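SidF, inhibitor of growth family, member 3 (PDB 4FYE) probably removes phosphate from phosphoinositide lipids, with phosphatidylinositol 3,4,5-trisphosphate, cut at its 3-phosphate, the likely substrate. Local coordinates at residues 372-377 against 434-439. The protein carries 1 engineered substitution. Numbering follows the deposited sequence.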
ATOM      1  N   ASN A 372     -12.902  -3.429  14.541  1.00 50.70           N
ATOM      2  CA  ASN A 372     -12.735  -1.980  14.557  1.00 56.75           C
ATOM      3  C   ASN A 372     -12.529  -1.355  13.160  1.00 58.47           C
ATOM      4  O   ASN A 372     -11.827  -0.338  12.966  1.00 59.32           O
ATOM      5  CB  ASN A 372     -11.639  -1.573  15.564  1.00 59.98           C
ATOM      6  CG  ASN A 372     -11.928  -2.095  16.966  1.00 62.29           C
ATOM      7  OD1 ASN A 372     -12.726  -1.515  17.706  1.00 62.07           O
ATOM      8  ND2 ASN A 372     -11.337  -3.234  17.308  1.00 64.16           N
ATOM      9  N   GLN A 373     -13.192  -1.972  12.193  1.00 52.34           N
ATOM     10  CA  GLN A 373     -13.192  -1.494  10.857  1.00 49.18           C
ATOM     11  C   GLN A 373     -13.891  -0.150  10.778  1.00 52.26           C
ATOM     12  O   GLN A 373     -13.531   0.693   9.945  1.00 56.21           O
ATOM     13  CB  GLN A 373     -13.785  -2.524   9.914  1.00 46.82           C
ATOM     14  CG  GLN A 373     -12.814  -3.647   9.561  1.00 43.90           C
ATOM     15  CD  GLN A 373     -13.447  -4.768   8.743  1.00 44.12           C
ATOM     16  OE1 GLN A 373     -14.227  -5.586   9.268  1.00 49.99           O
ATOM     17  NE2 GLN A 373     -13.144  -4.803   7.456  1.00 39.64           N
ATOM     18  N   LYS A 374     -14.787   0.127  11.696  1.00 53.91           N
ATOM     19  CA  LYS A 374     -15.479   1.405  11.646  1.00 59.05           C
ATOM     20  C   LYS A 374     -14.532   2.544  12.016  1.00 61.79           C
ATOM     21  O   LYS A 374     -14.489   3.564  11.313  1.00 59.33           O
ATOM     22  CB  LYS A 374     -16.818   1.404  12.426  1.00 56.21           C
ATOM     23  CG  LYS A 374     -17.433   2.795  12.662  1.00 61.27           C
ATOM     24  CD  LYS A 374     -18.923   2.868  12.351  1.00 70.41           C
ATOM     25  CE  LYS A 374     -19.790   3.490  13.458  1.00 79.55           C
ATOM     26  NZ  LYS A 374     -19.644   4.959  13.733  1.00 80.30           N
ATOM     27  N   GLU A 375     -13.738   2.351  13.070  1.00 66.89           N
ATOM     28  CA  GLU A 375     -12.733   3.374  13.444  1.00 63.77           C
ATOM     29  C   GLU A 375     -11.639   3.495  12.400  1.00 58.09           C
ATOM     30  O   GLU A 375     -11.205   4.600  12.071  1.00 61.53           O
ATOM     31  CB  GLU A 375     -12.131   3.099  14.819  1.00 64.81           C
ATOM     32  CG  GLU A 375     -13.119   3.358  15.957  1.00 75.29           C
ATOM     33  CD  GLU A 375     -14.213   2.261  16.087  1.00 84.31           C
ATOM     34  OE1 GLU A 375     -13.934   1.029  16.024  1.00 82.82           O
ATOM     35  OE2 GLU A 375     -15.380   2.648  16.277  1.00 91.95           O
ATOM     36  N   GLN A 376     -11.227   2.372  11.831  1.00 54.70           N
ATOM     37  CA  GLN A 376     -10.147   2.398  10.813  1.00 53.61           C
ATOM     38  C   GLN A 376     -10.558   3.271   9.692  1.00 52.36           C
ATOM     39  O   GLN A 376      -9.717   3.881   9.018  1.00 55.92           O
ATOM     40  CB  GLN A 376      -9.846   1.020  10.247  1.00 50.16           C
ATOM     41  CG  GLN A 376      -9.334   0.044  11.267  1.00 53.89           C
ATOM     42  CD  GLN A 376      -9.092  -1.330  10.656  1.00 59.28           C
ATOM     43  OE1 GLN A 376      -9.471  -2.394  11.212  1.00 61.96           O
ATOM     44  NE2 GLN A 376      -8.473  -1.320   9.511  1.00 59.78           N
ATOM     45  N   PHE A 377     -11.867   3.375   9.506  1.00 52.71           N
ATOM     46  CA  PHE A 377     -12.381   4.285   8.505  1.00 52.47           C
ATOM     47  C   PHE A 377     -12.434   5.653   9.143  1.00 54.63           C
ATOM     48  O   PHE A 377     -11.814   6.600   8.674  1.00 53.59           O
ATOM     49  CB  PHE A 377     -13.753   3.844   7.962  1.00 50.23           C
ATOM     50  CG  PHE A 377     -14.521   4.955   7.301  1.00 52.91           C
ATOM     51  CD1 PHE A 377     -14.102   5.472   6.092  1.00 51.76           C
ATOM     52  CD2 PHE A 377     -15.629   5.505   7.910  1.00 55.52           C
ATOM     53  CE1 PHE A 377     -14.794   6.494   5.467  1.00 54.33           C
ATOM     54  CE2 PHE A 377     -16.325   6.560   7.307  1.00 60.78           C
ATOM     55  CZ  PHE A 377     -15.911   7.055   6.071  1.00 54.96           C
ATOM     56  N   ASN A 434     -24.174  -0.544   5.248  1.00 59.65           N
ATOM     57  CA  ASN A 434     -23.616  -0.034   4.005  1.00 55.91           C
ATOM     58  C   ASN A 434     -23.461   1.490   3.952  1.00 59.98           C
ATOM     59  O   ASN A 434     -22.654   1.986   3.170  1.00 64.76           O
ATOM     60  CB  ASN A 434     -24.502  -0.399   2.799  1.00 60.55           C
ATOM     61  CG  ASN A 434     -24.750  -1.909   2.616  1.00 60.19           C
ATOM     62  OD1 ASN A 434     -24.009  -2.765   3.102  1.00 55.62           O
ATOM     63  ND2 ASN A 434     -25.829  -2.229   1.884  1.00 58.91           N
ATOM     64  N   SER A 435     -24.200   2.206   4.789  1.00 58.09           N
ATOM     65  CA  SER A 435     -24.306   3.654   4.718  1.00 62.66           C
ATOM     66  C   SER A 435     -23.223   4.494   5.425  1.00 64.41           C
ATOM     67  O   SER A 435     -23.169   5.714   5.211  1.00 67.24           O
ATOM     68  CB  SER A 435     -25.661   4.114   5.261  1.00 62.34           C
ATOM     69  OG  SER A 435     -25.597   4.168   6.674  1.00 61.21           O
ATOM     70  N   VAL A 436     -22.418   3.861   6.272  1.00 60.05           N
ATOM     71  CA  VAL A 436     -21.332   4.522   6.972  1.00 61.23           C
ATOM     72  C   VAL A 436     -20.397   5.371   6.062  1.00 62.62           C
ATOM     73  O   VAL A 436     -19.926   6.396   6.491  1.00 66.88           O
ATOM     74  CB  VAL A 436     -20.432   3.491   7.697  1.00 61.69           C
ATOM     75  CG1 VAL A 436     -19.218   4.207   8.318  1.00 61.73           C
ATOM     76  CG2 VAL A 436     -21.218   2.768   8.768  1.00 61.90           C
ATOM     77  N   THR A 437     -20.115   4.919   4.838  1.00 59.67           N
ATOM     78  CA  THR A 437     -19.087   5.480   3.964  1.00 55.24           C
ATOM     79  C   THR A 437     -19.763   6.222   2.808  1.00 58.12           C
ATOM     80  O   THR A 437     -19.056   6.810   1.955  1.00 61.94           O
ATOM     81  CB  THR A 437     -18.221   4.355   3.299  1.00 54.58           C
ATOM     82  OG1 THR A 437     -19.117   3.464   2.589  1.00 56.02           O
ATOM     83  CG2 THR A 437     -17.385   3.588   4.318  1.00 45.53           C
ATOM     84  N   LYS A 438     -21.098   6.143   2.738  1.00 59.95           N
ATOM     85  CA  LYS A 438     -21.886   6.790   1.658  1.00 64.47           C
ATOM     86  C   LYS A 438     -21.413   8.228   1.404  1.00 65.23           C
ATOM     87  O   LYS A 438     -21.040   8.559   0.273  1.00 63.41           O
ATOM     88  CB  LYS A 438     -23.398   6.764   1.964  1.00 67.66           C
ATOM     89  CG  LYS A 438     -24.316   6.922   0.741  1.00 74.60           C
ATOM     90  CD  LYS A 438     -25.710   7.521   1.063  1.00 86.12           C
ATOM     91  CE  LYS A 438     -25.950   8.999   0.628  1.00 93.22           C
ATOM     92  NZ  LYS A 438     -24.751   9.808   0.187  1.00 85.56           N
ATOM     93  N   ASN A 439     -21.438   9.072   2.448  1.00 66.47           N
ATOM     94  CA  ASN A 439     -21.033  10.484   2.323  1.00 65.39           C
ATOM     95  C   ASN A 439     -19.588  10.705   1.789  1.00 69.58           C
ATOM     96  O   ASN A 439     -19.361  11.536   0.857  1.00 68.31           O
ATOM     97  CB  ASN A 439     -21.221  11.227   3.665  1.00 62.52           C
ATOM     98  CG  ASN A 439     -22.701  11.605   3.936  1.00 70.74           C
ATOM     99  OD1 ASN A 439     -23.567  11.533   3.046  1.00 69.25           O
ATOM    100  ND2 ASN A 439     -22.989  12.007   5.171  1.00 64.42           N
TER
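The backbone N of Phe377 donates to two carbonyls in the first turn of helix 373-387, lying 3.2 Å from Gln373 O, with a weaker bond to Lys374 O. With CG anti to that N (chi1 160°), its ring reaches toward the segment 434-439, which leads into helix 438-458. There the CG2 methyl of Thr437 sits over the centre of one ring face, 4.0 Å from the centroid and only 8° off the normal, a CH-pi contact. Threonine suits the place because it offers this methyl while its hydroxyl OG1 takes a separate branch; phenylalanine suits its own by presenting a flat apolar face. Beside it, Val436 CG1 packs 3.8 Å from Phe377 CD2, and the two side chains run past each other in opposite directions. The carbonyl of Val436 approaches the ring obliquely, with O 3.7 Å from Phe377 CE2. Valine's second branch serves another neighbour: its CG2 lies 4.3 Å from CD of Lys374, whose ammonium forms a salt bridge with Glu378 of the same helix. The ring also touches Met414 and Ser416 of strand 402-416, and Thr437 meets Ser416 too, so the contact ties two helix starts to a strand of the four-stranded mixed sheet. Across these segments, cohesion therefore rests on dispersion and CH-pi attraction, an aromatic ring against two beta-branched residues.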